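Side-chain contact in response regulator receiver modulated diguanylate cyclase with PAS/PAC sensor (Desulfovibrio desulfuricans subsp. desulfuricans, PDB 3CG0), which probably acts as a phosphorylation-responsive regulator of cyclic di-GMP synthesis, the chain here being its signal receiver domain: residues C[72-77]-C[85-90]. Numbering follows the deposited sequence.
Sequences ETAARL and IIFITS
The methyl of A74 is the bump of this contact, set against the shallow hollow where the CG2 methyl of I85 meets the CZ/CE1 end of the F87 ring. Its CB lies 3.5 Å from CZ of F87 and 3.9 Å from CG2 of I85, reaching the far end of the ring obliquely. CG2 of I85 sits over the centre of one face of the F87 ring, 4.1 Å above its plane, and so forms one side of the hollow. The CA–CB bond of F87 does not aim at the helix, but with CG anti to the carbonyl carbon (chi1 -80°) the far end of the ring, CE1 and CZ, comes up to A74. One turn after A74, CB of L77 meets CD1 of I85 at 4.1 Å. CG1 and CD1 of I85 lie loosely alongside the A74 carbonyl, CG1 4.0 Å from its O. The small A74 is consistent with the close approach here, its CA 6.6 Å from CA of I85. The four touching residues are buried; L77 and I85 also lean on A58 of strand 57-61, while A100 of helix 94-101 and P105 border F87. Segment 72-77 runs nearly antiparallel to strand 85-89, at 169°; its helix 70-80 is the connection of a beta-alpha-beta crossover in the CheY-like receiver fold, here packed on its five-stranded parallel sheet of order 2-1-3-4-5.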
loop_
_atom_site.group_PDB
_atom_site.type_symbol
_atom_site.label_atom_id
_atom_site.label_comp_id
_atom_site.label_asym_id
_atom_site.label_seq_id
_atom_site.Cartn_x
_atom_site.Cartn_y
_atom_site.Cartn_z
ATOM N N GLU C 72 23.243 -27.544 0.353
ATOM C CA GLU C 72 24.236 -26.774 -0.391
ATOM C C GLU C 72 23.752 -26.375 -1.773
ATOM O O GLU C 72 24.124 -25.325 -2.286
ATOM C CB GLU C 72 25.514 -27.586 -0.575
ATOM C CG GLU C 72 26.294 -27.880 0.693
ATOM C CD GLU C 72 27.535 -28.703 0.405
ATOM O OE1 GLU C 72 28.648 -28.197 0.659
ATOM O OE2 GLU C 72 27.399 -29.847 -0.098
ATOM N N THR C 73 22.968 -27.249 -2.397
ATOM C CA THR C 73 22.332 -26.941 -3.669
ATOM C C THR C 73 21.350 -25.783 -3.459
ATOM O O THR C 73 21.410 -24.796 -4.169
ATOM C CB THR C 73 21.624 -28.182 -4.247
ATOM O OG1 THR C 73 22.579 -29.244 -4.391
ATOM C CG2 THR C 73 21.021 -27.874 -5.582
ATOM N N ALA C 74 20.490 -25.890 -2.454
ATOM C CA ALA C 74 19.562 -24.792 -2.129
ATOM C C ALA C 74 20.276 -23.494 -1.707
ATOM O O ALA C 74 19.916 -22.423 -2.172
ATOM C CB ALA C 74 18.613 -25.229 -1.072
ATOM N N ALA C 75 21.299 -23.595 -0.850
ATOM C CA ALA C 75 22.135 -22.434 -0.479
ATOM C C ALA C 75 22.649 -21.678 -1.688
ATOM O O ALA C 75 22.590 -20.449 -1.721
ATOM C CB ALA C 75 23.306 -22.853 0.412
ATOM N N ARG C 76 23.108 -22.406 -2.702
ATOM C CA ARG C 76 23.612 -21.763 -3.905
ATOM C C ARG C 76 22.535 -21.190 -4.812
ATOM O O ARG C 76 22.700 -20.092 -5.345
ATOM C CB ARG C 76 24.554 -22.688 -4.670
ATOM C CG ARG C 76 25.994 -22.533 -4.207
ATOM C CD ARG C 76 26.826 -23.754 -4.531
ATOM N NE ARG C 76 28.160 -23.684 -3.932
ATOM C CZ ARG C 76 28.473 -24.106 -2.706
ATOM N NH1 ARG C 76 27.550 -24.636 -1.907
ATOM N NH2 ARG C 76 29.724 -23.993 -2.274
ATOM N N LEU C 77 21.441 -21.919 -4.984
ATOM C CA LEU C 77 20.300 -21.415 -5.755
ATOM C C LEU C 77 19.685 -20.168 -5.108
ATOM O O LEU C 77 19.347 -19.209 -5.806
ATOM C CB LEU C 77 19.241 -22.518 -5.935
ATOM C CG LEU C 77 19.633 -23.787 -6.709
ATOM C CD1 LEU C 77 18.575 -24.858 -6.567
ATOM C CD2 LEU C 77 19.919 -23.504 -8.170
ATOM N N ILE C 85 13.170 -20.952 -2.056
ATOM C CA ILE C 85 13.396 -22.364 -1.880
ATOM C C ILE C 85 12.293 -22.982 -1.052
ATOM O O ILE C 85 11.990 -22.501 0.041
ATOM C CB ILE C 85 14.731 -22.616 -1.128
ATOM C CG1 ILE C 85 15.916 -22.025 -1.913
ATOM C CG2 ILE C 85 14.925 -24.111 -0.862
ATOM C CD1 ILE C 85 15.974 -22.428 -3.397
ATOM N N ILE C 86 11.711 -24.056 -1.571
ATOM C CA ILE C 86 10.915 -24.947 -0.745
ATOM C C ILE C 86 11.646 -26.271 -0.703
ATOM O O ILE C 86 12.041 -26.794 -1.749
ATOM C CB ILE C 86 9.495 -25.134 -1.304
ATOM C CG1 ILE C 86 8.856 -23.766 -1.545
ATOM C CG2 ILE C 86 8.641 -26.017 -0.365
ATOM C CD1 ILE C 86 7.428 -23.825 -1.997
ATOM N N PHE C 87 11.881 -26.790 0.502
ATOM C CA PHE C 87 12.527 -28.090 0.621
ATOM C C PHE C 87 11.498 -29.187 0.552
ATOM O O PHE C 87 10.434 -29.084 1.146
ATOM C CB PHE C 87 13.306 -28.235 1.920
ATOM C CG PHE C 87 14.655 -27.593 1.899
ATOM C CD1 PHE C 87 15.682 -28.091 1.092
ATOM C CD2 PHE C 87 14.921 -26.520 2.737
ATOM C CE1 PHE C 87 16.915 -27.501 1.103
ATOM C CE2 PHE C 87 16.168 -25.917 2.753
ATOM C CZ PHE C 87 17.161 -26.398 1.937
ATOM N N ILE C 88 11.831 -30.236 -0.182
ATOM C CA ILE C 88 11.039 -31.462 -0.215
ATOM C C ILE C 88 11.655 -32.432 0.788
ATOM O O ILE C 88 12.849 -32.740 0.710
ATOM C CB ILE C 88 11.005 -32.071 -1.640
ATOM C CG1 ILE C 88 10.527 -31.032 -2.674
ATOM C CG2 ILE C 88 10.159 -33.329 -1.667
ATOM C CD1 ILE C 88 9.125 -30.443 -2.402
ATOM N N THR C 89 10.856 -32.891 1.745
ATOM C CA THR C 89 11.394 -33.672 2.858
ATOM C C THR C 89 10.838 -35.091 2.931
ATOM O O THR C 89 9.747 -35.375 2.435
ATOM C CB THR C 89 11.148 -32.992 4.236
ATOM O OG1 THR C 89 9.755 -33.042 4.558
ATOM C CG2 THR C 89 11.622 -31.554 4.247
ATOM N N SER C 90 11.606 -35.981 3.552
ATOM C CA SER C 90 11.096 -37.280 3.971
ATOM C C SER C 90 11.616 -37.655 5.355
ATOM O O SER C 90 10.838 -37.979 6.253
ATOM C CB SER C 90 11.478 -38.359 2.956
ATOM O OG SER C 90 12.873 -38.353 2.706
#